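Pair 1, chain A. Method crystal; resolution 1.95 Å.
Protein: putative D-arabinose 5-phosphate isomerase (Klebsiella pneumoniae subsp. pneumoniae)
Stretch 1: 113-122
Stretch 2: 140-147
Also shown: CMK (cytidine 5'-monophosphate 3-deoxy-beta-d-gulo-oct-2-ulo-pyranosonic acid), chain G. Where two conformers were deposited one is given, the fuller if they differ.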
# COMPACT_ATOMS: atom_id res chain seq x y z
N LEU A 113 8.35 -11.06 -17.08
CA LEU A 113 7.51 -10.10 -17.79
C LEU A 113 6.66 -9.34 -16.79
O LEU A 113 6.27 -9.88 -15.75
CB LEU A 113 6.62 -10.80 -18.84
CG LEU A 113 7.33 -11.57 -19.95
CD1 LEU A 113 6.30 -12.08 -20.97
CD2 LEU A 113 8.41 -10.71 -20.64
N ALA A 114 6.40 -8.06 -17.09
CA ALA A 114 5.57 -7.23 -16.23
C ALA A 114 4.22 -7.88 -15.98
O ALA A 114 3.70 -7.82 -14.86
CB ALA A 114 5.40 -5.83 -16.81
N VAL A 115 3.65 -8.55 -16.99
CA VAL A 115 2.35 -9.22 -16.80
C VAL A 115 2.41 -10.33 -15.74
O VAL A 115 1.47 -10.50 -14.95
CB VAL A 115 1.75 -9.78 -18.11
CG1 VAL A 115 2.58 -10.93 -18.69
CG2 VAL A 115 0.29 -10.22 -17.86
N ASP A 116 3.52 -11.06 -15.70
CA ASP A 116 3.66 -12.12 -14.72
C ASP A 116 3.97 -11.56 -13.34
O ASP A 116 3.52 -12.11 -12.35
CB ASP A 116 4.68 -13.14 -15.19
CG ASP A 116 4.21 -13.89 -16.44
OD1 ASP A 116 3.02 -14.28 -16.44
OD2 ASP A 116 4.98 -14.07 -17.41
N ALA A 117 4.68 -10.44 -13.28
CA ALA A 117 4.89 -9.73 -12.02
C ALA A 117 3.54 -9.24 -11.46
O ALA A 117 3.24 -9.37 -10.27
CB ALA A 117 5.84 -8.57 -12.22
N LEU A 118 2.69 -8.72 -12.34
CA LEU A 118 1.36 -8.25 -11.91
C LEU A 118 0.54 -9.41 -11.36
O LEU A 118 -0.11 -9.28 -10.31
CB LEU A 118 0.65 -7.60 -13.09
CG LEU A 118 -0.79 -7.12 -12.88
CD1 LEU A 118 -0.80 -5.99 -11.86
CD2 LEU A 118 -1.34 -6.68 -14.23
N ASN A 119 0.56 -10.53 -12.07
CA ASN A 119 -0.19 -11.72 -11.66
C ASN A 119 0.27 -12.21 -10.30
O ASN A 119 -0.56 -12.55 -9.46
CB ASN A 119 -0.08 -12.85 -12.71
CG ASN A 119 -0.98 -12.62 -13.93
OD1 ASN A 119 -1.94 -11.87 -13.87
ND2 ASN A 119 -0.66 -13.27 -15.04
N LEU A 120 1.59 -12.20 -10.06
CA LEU A 120 2.14 -12.60 -8.77
C LEU A 120 1.69 -11.65 -7.69
O LEU A 120 1.29 -12.09 -6.59
CB LEU A 120 3.68 -12.65 -8.82
CG LEU A 120 4.37 -13.03 -7.50
CD1 LEU A 120 4.00 -14.47 -7.09
CD2 LEU A 120 5.88 -12.88 -7.58
N MSE A 121 1.73 -10.36 -7.98
CA MSE A 121 1.34 -9.36 -6.97
C MSE A 121 -0.15 -9.51 -6.61
O MSE A 121 -0.52 -9.44 -5.44
CB MSE A 121 1.67 -7.94 -7.45
CG MSE A 121 3.17 -7.63 -7.37
SE MSE A 121 3.64 -5.72 -7.71
CE MSE A 121 4.19 -5.83 -9.57
N GLN A 122 -0.97 -9.74 -7.63
CA GLN A 122 -2.41 -9.98 -7.44
C GLN A 122 -2.64 -11.21 -6.60
O GLN A 122 -3.43 -11.16 -5.68
CB GLN A 122 -3.12 -10.20 -8.78
CG GLN A 122 -3.34 -8.95 -9.56
CD GLN A 122 -4.34 -8.05 -8.91
OE1 GLN A 122 -3.96 -7.07 -8.25
NE2 GLN A 122 -5.62 -8.39 -9.03
N VAL A 140 13.59 -3.17 -7.52
CA VAL A 140 12.24 -3.31 -6.97
C VAL A 140 11.27 -2.75 -8.00
O VAL A 140 11.58 -1.76 -8.67
CB VAL A 140 12.10 -2.56 -5.64
CG1 VAL A 140 10.70 -2.67 -5.10
CG2 VAL A 140 13.09 -3.09 -4.60
N VAL A 141 10.13 -3.41 -8.13
CA VAL A 141 9.06 -2.95 -9.00
C VAL A 141 7.80 -2.77 -8.17
O VAL A 141 7.45 -3.67 -7.41
CB VAL A 141 8.71 -3.96 -10.11
CG1 VAL A 141 7.68 -3.34 -11.08
CG2 VAL A 141 9.94 -4.41 -10.85
N HIS A 142 7.13 -1.64 -8.35
CA HIS A 142 5.86 -1.35 -7.68
C HIS A 142 4.75 -1.49 -8.70
O HIS A 142 4.95 -1.26 -9.91
CB HIS A 142 5.88 0.08 -7.14
CG HIS A 142 4.80 0.36 -6.12
ND1 HIS A 142 3.50 0.65 -6.47
CD2 HIS A 142 4.84 0.40 -4.77
CE1 HIS A 142 2.78 0.85 -5.38
NE2 HIS A 142 3.57 0.70 -4.33
N MSE A 143 3.56 -1.86 -8.22
CA MSE A 143 2.39 -1.92 -9.09
C MSE A 143 2.23 -0.62 -9.89
O MSE A 143 1.90 -0.70 -11.08
CB MSE A 143 1.12 -2.25 -8.28
CG MSE A 143 -0.06 -2.78 -9.13
SE MSE A 143 -1.46 -3.60 -7.98
CE MSE A 143 -0.60 -5.31 -7.61
N HIS A 144 2.50 0.54 -9.29
CA HIS A 144 2.44 1.82 -10.01
C HIS A 144 3.34 1.87 -11.25
O HIS A 144 2.96 2.47 -12.26
CB HIS A 144 2.82 3.00 -9.11
CG HIS A 144 1.77 3.38 -8.12
ND1 HIS A 144 0.45 3.53 -8.46
CD2 HIS A 144 1.85 3.66 -6.80
CE1 HIS A 144 -0.25 3.87 -7.39
NE2 HIS A 144 0.58 3.96 -6.37
N ASP A 145 4.51 1.25 -11.15
CA ASP A 145 5.47 1.18 -12.27
C ASP A 145 4.90 0.42 -13.47
O ASP A 145 5.22 0.74 -14.62
CB ASP A 145 6.76 0.49 -11.84
CG ASP A 145 7.46 1.21 -10.70
OD1 ASP A 145 7.48 2.44 -10.71
OD2 ASP A 145 8.00 0.53 -9.80
N LEU A 146 4.07 -0.58 -13.22
CA LEU A 146 3.52 -1.40 -14.29
C LEU A 146 2.42 -0.69 -15.06
O LEU A 146 2.06 -1.14 -16.14
CB LEU A 146 3.05 -2.76 -13.77
CG LEU A 146 4.11 -3.52 -12.98
CD1 LEU A 146 3.59 -4.89 -12.57
CD2 LEU A 146 5.45 -3.66 -13.71
N LEU A 147 1.94 0.44 -14.55
CA LEU A 147 0.93 1.24 -15.25
C LEU A 147 1.39 2.63 -15.70
O LEU A 147 0.57 3.42 -16.17
CB LEU A 147 -0.28 1.45 -14.34
CG LEU A 147 -0.65 0.32 -13.37
CD1 LEU A 147 -1.66 0.89 -12.38
CD2 LEU A 147 -1.17 -0.92 -14.10
N1C CMK G . -5.55 9.24 0.39
C2C CMK G . -6.73 9.98 0.07
N3C CMK G . -7.80 9.32 -0.52
C4C CMK G . -7.73 7.95 -0.81
C5C CMK G . -6.59 7.22 -0.52
C6C CMK G . -5.49 7.87 0.07
O2C CMK G . -6.83 11.18 0.33
N4C CMK G . -8.79 7.36 -1.38
C1' CMK G . -4.38 9.94 1.02
C2' CMK G . -3.80 9.22 2.27
O2' CMK G . -4.53 9.55 3.47
C3' CMK G . -2.37 9.74 2.30
C4' CMK G . -2.05 10.12 0.83
O4' CMK G . -3.29 10.05 0.07
O3' CMK G . -2.31 10.90 3.14
C5' CMK G . -1.23 8.98 0.13
O5' CMK G . -1.89 7.67 0.32
PA CMK G . -0.96 6.39 0.69
O1A CMK G . -0.57 6.72 2.16
O2A CMK G . -1.68 5.11 0.52
O6 CMK G . 2.16 5.91 -1.64
C2 CMK G . 1.67 5.98 -0.26
O2 CMK G . 0.32 6.55 -0.33
C3 CMK G . 1.61 4.58 0.33
C4 CMK G . 2.95 3.86 0.17
O4 CMK G . 2.81 2.53 0.69
C5 CMK G . 3.39 3.84 -1.29
C6 CMK G . 3.48 5.30 -1.77
C7 CMK G . 4.08 5.65 -3.16
C1 CMK G . 2.53 6.86 0.68
O1X CMK G . 1.90 7.46 1.57
O1Y CMK G . 3.79 6.87 0.56
O5 CMK G . 2.43 3.13 -2.07
C8 CMK G . 3.27 5.15 -4.35
O8 CMK G . 3.42 6.09 -5.44
O7 CMK G . 4.17 7.08 -3.29

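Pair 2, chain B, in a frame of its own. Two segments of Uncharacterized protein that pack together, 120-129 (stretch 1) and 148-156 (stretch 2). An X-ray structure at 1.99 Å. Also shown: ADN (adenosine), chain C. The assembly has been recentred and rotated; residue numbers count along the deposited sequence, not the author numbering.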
# COMPACT_ATOMS: atom_id res chain seq x y z
N SER B 120 12.95 13.35 -0.89
CA SER B 120 11.55 13.79 -0.87
C SER B 120 10.61 12.59 -0.86
O SER B 120 10.86 11.60 -1.53
CB SER B 120 11.24 14.69 -2.07
OG SER B 120 10.99 13.92 -3.23
N LEU B 121 9.52 12.69 -0.10
CA LEU B 121 8.51 11.65 -0.09
C LEU B 121 7.86 11.45 -1.46
O LEU B 121 7.47 10.33 -1.80
CB LEU B 121 7.44 11.91 0.97
CG LEU B 121 7.83 11.76 2.44
CD1 LEU B 121 6.58 11.79 3.30
CD2 LEU B 121 8.61 10.48 2.67
N THR B 122 7.74 12.52 -2.24
CA THR B 122 7.21 12.39 -3.60
C THR B 122 8.11 11.51 -4.46
O THR B 122 7.62 10.68 -5.22
CB THR B 122 7.04 13.76 -4.30
OG1 THR B 122 8.26 14.50 -4.21
CG2 THR B 122 5.91 14.55 -3.67
N ALA B 123 9.43 11.68 -4.35
CA ALA B 123 10.36 10.79 -5.08
C ALA B 123 10.29 9.37 -4.54
O ALA B 123 10.31 8.40 -5.30
CB ALA B 123 11.80 11.30 -4.97
N LEU B 124 10.23 9.24 -3.22
CA LEU B 124 10.14 7.91 -2.63
C LEU B 124 8.87 7.22 -3.11
O LEU B 124 8.90 6.05 -3.50
CB LEU B 124 10.16 7.98 -1.10
CG LEU B 124 10.22 6.64 -0.38
CD1 LEU B 124 11.44 5.81 -0.81
CD2 LEU B 124 10.26 6.88 1.11
N LEU B 125 7.76 7.95 -3.11
CA LEU B 125 6.49 7.35 -3.49
C LEU B 125 6.55 6.86 -4.93
O LEU B 125 6.06 5.77 -5.24
CB LEU B 125 5.33 8.33 -3.30
CG LEU B 125 4.00 7.86 -3.88
CD1 LEU B 125 3.62 6.48 -3.33
CD2 LEU B 125 2.92 8.87 -3.58
N LYS B 126 7.17 7.65 -5.80
CA LYS B 126 7.27 7.28 -7.21
C LYS B 126 8.10 6.02 -7.36
O LYS B 126 7.72 5.10 -8.09
CB LYS B 126 7.89 8.41 -8.03
CG LYS B 126 7.97 8.10 -9.52
CD LYS B 126 8.11 9.35 -10.38
CE LYS B 126 9.57 9.77 -10.56
NZ LYS B 126 10.18 10.28 -9.31
N GLU B 127 9.22 5.97 -6.66
CA GLU B 127 10.08 4.79 -6.67
C GLU B 127 9.44 3.53 -6.06
O GLU B 127 9.61 2.42 -6.59
CB GLU B 127 11.44 5.10 -6.05
CG GLU B 127 12.25 6.04 -6.93
CD GLU B 127 13.41 6.69 -6.21
OE1 GLU B 127 14.04 6.02 -5.36
OE2 GLU B 127 13.68 7.88 -6.50
N PHE B 128 8.68 3.69 -4.97
CA PHE B 128 7.93 2.56 -4.42
C PHE B 128 6.96 2.02 -5.47
O PHE B 128 6.84 0.81 -5.64
CB PHE B 128 7.14 2.97 -3.19
CG PHE B 128 7.93 2.92 -1.90
CD1 PHE B 128 8.94 2.01 -1.73
CD2 PHE B 128 7.62 3.77 -0.86
CE1 PHE B 128 9.65 1.95 -0.53
CE2 PHE B 128 8.32 3.73 0.34
CZ PHE B 128 9.34 2.81 0.50
N ARG B 129 6.27 2.92 -6.16
CA ARG B 129 5.24 2.50 -7.13
C ARG B 129 5.89 1.80 -8.32
O ARG B 129 5.38 0.80 -8.81
CB ARG B 129 4.35 3.68 -7.56
CG ARG B 129 3.25 4.03 -6.54
CD ARG B 129 2.45 5.28 -6.94
NE ARG B 129 1.51 5.04 -8.04
CZ ARG B 129 1.02 6.00 -8.82
NH1 ARG B 129 1.38 7.27 -8.64
NH2 ARG B 129 0.17 5.70 -9.80
N LEU B 148 13.85 2.99 9.01
CA LEU B 148 13.24 2.39 7.83
C LEU B 148 12.02 3.24 7.47
O LEU B 148 11.55 4.04 8.29
CB LEU B 148 12.87 0.91 8.07
CG LEU B 148 11.80 0.55 9.11
CD1 LEU B 148 10.39 0.82 8.59
CD2 LEU B 148 11.92 -0.93 9.52
N VAL B 149 11.53 3.09 6.24
CA VAL B 149 10.35 3.82 5.80
C VAL B 149 9.51 2.91 4.91
O VAL B 149 10.07 2.11 4.13
CB VAL B 149 10.71 5.19 5.12
CG1 VAL B 149 11.65 4.99 3.94
CG2 VAL B 149 9.44 5.96 4.70
N THR B 150 8.19 2.99 5.06
CA THR B 150 7.30 2.11 4.31
C THR B 150 6.26 2.87 3.47
O THR B 150 5.86 3.99 3.80
CB THR B 150 6.52 1.15 5.26
OG1 THR B 150 5.52 1.90 5.97
CG2 THR B 150 7.47 0.51 6.29
N PHE B 151 5.86 2.22 2.38
CA PHE B 151 4.81 2.69 1.48
C PHE B 151 3.54 2.99 2.26
O PHE B 151 2.98 4.08 2.17
CB PHE B 151 4.56 1.61 0.42
CG PHE B 151 3.40 1.90 -0.50
CD1 PHE B 151 3.51 2.85 -1.51
CD2 PHE B 151 2.21 1.20 -0.38
CE1 PHE B 151 2.44 3.11 -2.37
CE2 PHE B 151 1.14 1.45 -1.23
CZ PHE B 151 1.25 2.41 -2.23
N GLU B 152 3.10 2.04 3.06
CA GLU B 152 1.84 2.20 3.77
C GLU B 152 1.86 3.36 4.75
O GLU B 152 0.83 4.00 4.99
CB GLU B 152 1.42 0.88 4.44
CG GLU B 152 1.19 -0.24 3.43
CD GLU B 152 0.52 -1.47 4.02
OE1 GLU B 152 0.07 -2.33 3.23
OE2 GLU B 152 0.43 -1.57 5.26
N ASP B 153 3.04 3.67 5.28
CA ASP B 153 3.19 4.82 6.18
C ASP B 153 3.07 6.16 5.45
O ASP B 153 2.54 7.12 5.99
CB ASP B 153 4.54 4.79 6.89
CG ASP B 153 4.51 3.94 8.14
OD1 ASP B 153 3.40 3.59 8.59
OD2 ASP B 153 5.60 3.63 8.66
N ILE B 154 3.58 6.23 4.23
CA ILE B 154 3.59 7.50 3.51
C ILE B 154 2.28 7.79 2.77
O ILE B 154 1.98 8.95 2.49
CB ILE B 154 4.83 7.64 2.58
CG1 ILE B 154 4.73 6.71 1.37
CG2 ILE B 154 6.12 7.39 3.34
CD1 ILE B 154 5.89 6.90 0.40
N ILE B 155 1.50 6.75 2.46
CA ILE B 155 0.23 6.92 1.75
C ILE B 155 -0.92 7.13 2.74
O ILE B 155 -2.06 7.33 2.33
CB ILE B 155 -0.14 5.72 0.83
CG1 ILE B 155 -0.48 4.48 1.65
CG2 ILE B 155 0.96 5.46 -0.19
CD1 ILE B 155 -0.88 3.24 0.82
N GLU B 156 -0.58 7.06 4.02
CA GLU B 156 -1.52 7.30 5.12
C GLU B 156 -2.35 8.55 4.86
O GLU B 156 -3.49 8.66 5.32
CB GLU B 156 -0.74 7.47 6.43
CG GLU B 156 -1.00 6.40 7.48
CD GLU B 156 -0.17 6.62 8.74
OE1 GLU B 156 0.61 7.60 8.78
OE2 GLU B 156 -0.29 5.81 9.69
O5' ADN C . 2.71 -2.61 10.48
C5' ADN C . 1.83 -1.61 10.93
C4' ADN C . 2.59 -0.26 11.12
O4' ADN C . 3.83 -0.49 11.86
C3' ADN C . 2.95 0.37 9.76
O3' ADN C . 2.07 1.42 9.48
C2' ADN C . 4.36 0.90 9.94
O2' ADN C . 4.32 2.24 10.36
C1' ADN C . 4.94 0.07 11.09
N9 ADN C . 5.80 -1.01 10.59
C8 ADN C . 5.54 -1.94 9.41
N7 ADN C . 6.69 -2.91 9.34
C5 ADN C . 7.65 -2.58 10.49
C6 ADN C . 9.00 -3.23 10.94
N6 ADN C . 9.51 -4.40 10.22
N1 ADN C . 9.71 -2.69 12.09
C2 ADN C . 9.15 -1.51 12.87
N3 ADN C . 7.83 -0.87 12.43
C4 ADN C . 7.10 -1.42 11.25

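In both pairs a helix packs against the end of a strand and the short helical turn that follows it. Fourteen central residues superpose with an RMSD of 0.7 Å over N, CA and C. The helix begins at Ala114(A) in pair 1 and Leu121(B) in pair 2, and in both it continues beyond the stretch; in pair 2 it lies at 67° to strand 148-150, with a closest axial approach of 10.8 Å. No hydrogen bond crosses between the stretches in either pair, so the contact rests largely on packed apolar side chains; the total surface buried is 376 Å² in pair 1 and 391 Å² in pair 2, both sides summed.

The first rule is a single branched aliphatic residue on the turn, aimed at the helix. Leu146(A) and Ile154(B) coincide, with CA atoms 0.4 Å apart and side-chain centres 0.3 Å apart. Leu146(A) sits as a knob among Ala114(A), Ala117(A), Leu118(A) and Met121(A), and its CD1 approaches Met121(A) CE to 3.2 Å. Ile154(B) fills the same space in a different rotamer, chi1 p where the leucine has m; its CD1 lies 3.8 Å from Phe128(B) CD2 and 4.0 Å from Leu125(B) CB.

Around this residue, size is distributed differently. Pair 1 places alanines at two helix positions facing the turn and strand, and Ala114(A) CB meets Leu146(A) CD2 at 3.8 Å. Pair 2 has leucines at both. Leu121(B) CD2 reaches Ile154(B) CG2 at 4.0 Å, while Leu124(B) CD2 reaches back to the strand, 3.7 Å from Val149(B) CG1. In both pairs the carbonyl of the matching valine lies by the large helix residue: Val141(A) O is 4.3 Å from Met121(A) SE and Val149(B) O is 3.8 Å from Phe128(B) CZ, at the edge of the ring. Leu118(A) and Leu125(B) are the same residue in the same rotamer, both t,p, with CA-to-CB sideways and the chain end coming nearer the other stretch.

The bulkiest exchange is selenomethionine for phenylalanine, made once on each stretch. Met121(A) and Phe128(B) have side-chain centres only 0.6 Å apart, and Met143(A) and Phe151(B) 1.0 Å. In pair 1 the flexible chains meet through Met121(A) CB and Met143(A) CE, 3.5 Å apart. In pair 2 a flat ring does the filling: the Phe128(B) ring has Ile154(B) CD1 at its edge, and its CE2 lies 3.5 Å from Phe151(B) N. The Phe151(B) ring takes Leu125(B) CD1 at its own edge, CE1 to CD1 being 3.7 Å.

The turn is capped by different chemistry at the same place. His142(A) ND1 accepts from His144(A) N at 3.0 Å, whereas Thr150(B) OG1 accepts from Asp153(B) N at 3.1 Å. Both capping residues point CA-to-CB away from the helix. In pair 1, Asp145(A) OD2 also accepts from His142(A) N, at 2.8 Å; its counterpart Asp153(B) instead engages the ligand, its OD1 accepting a hydrogen bond from adenosine O3' at 2.7 Å.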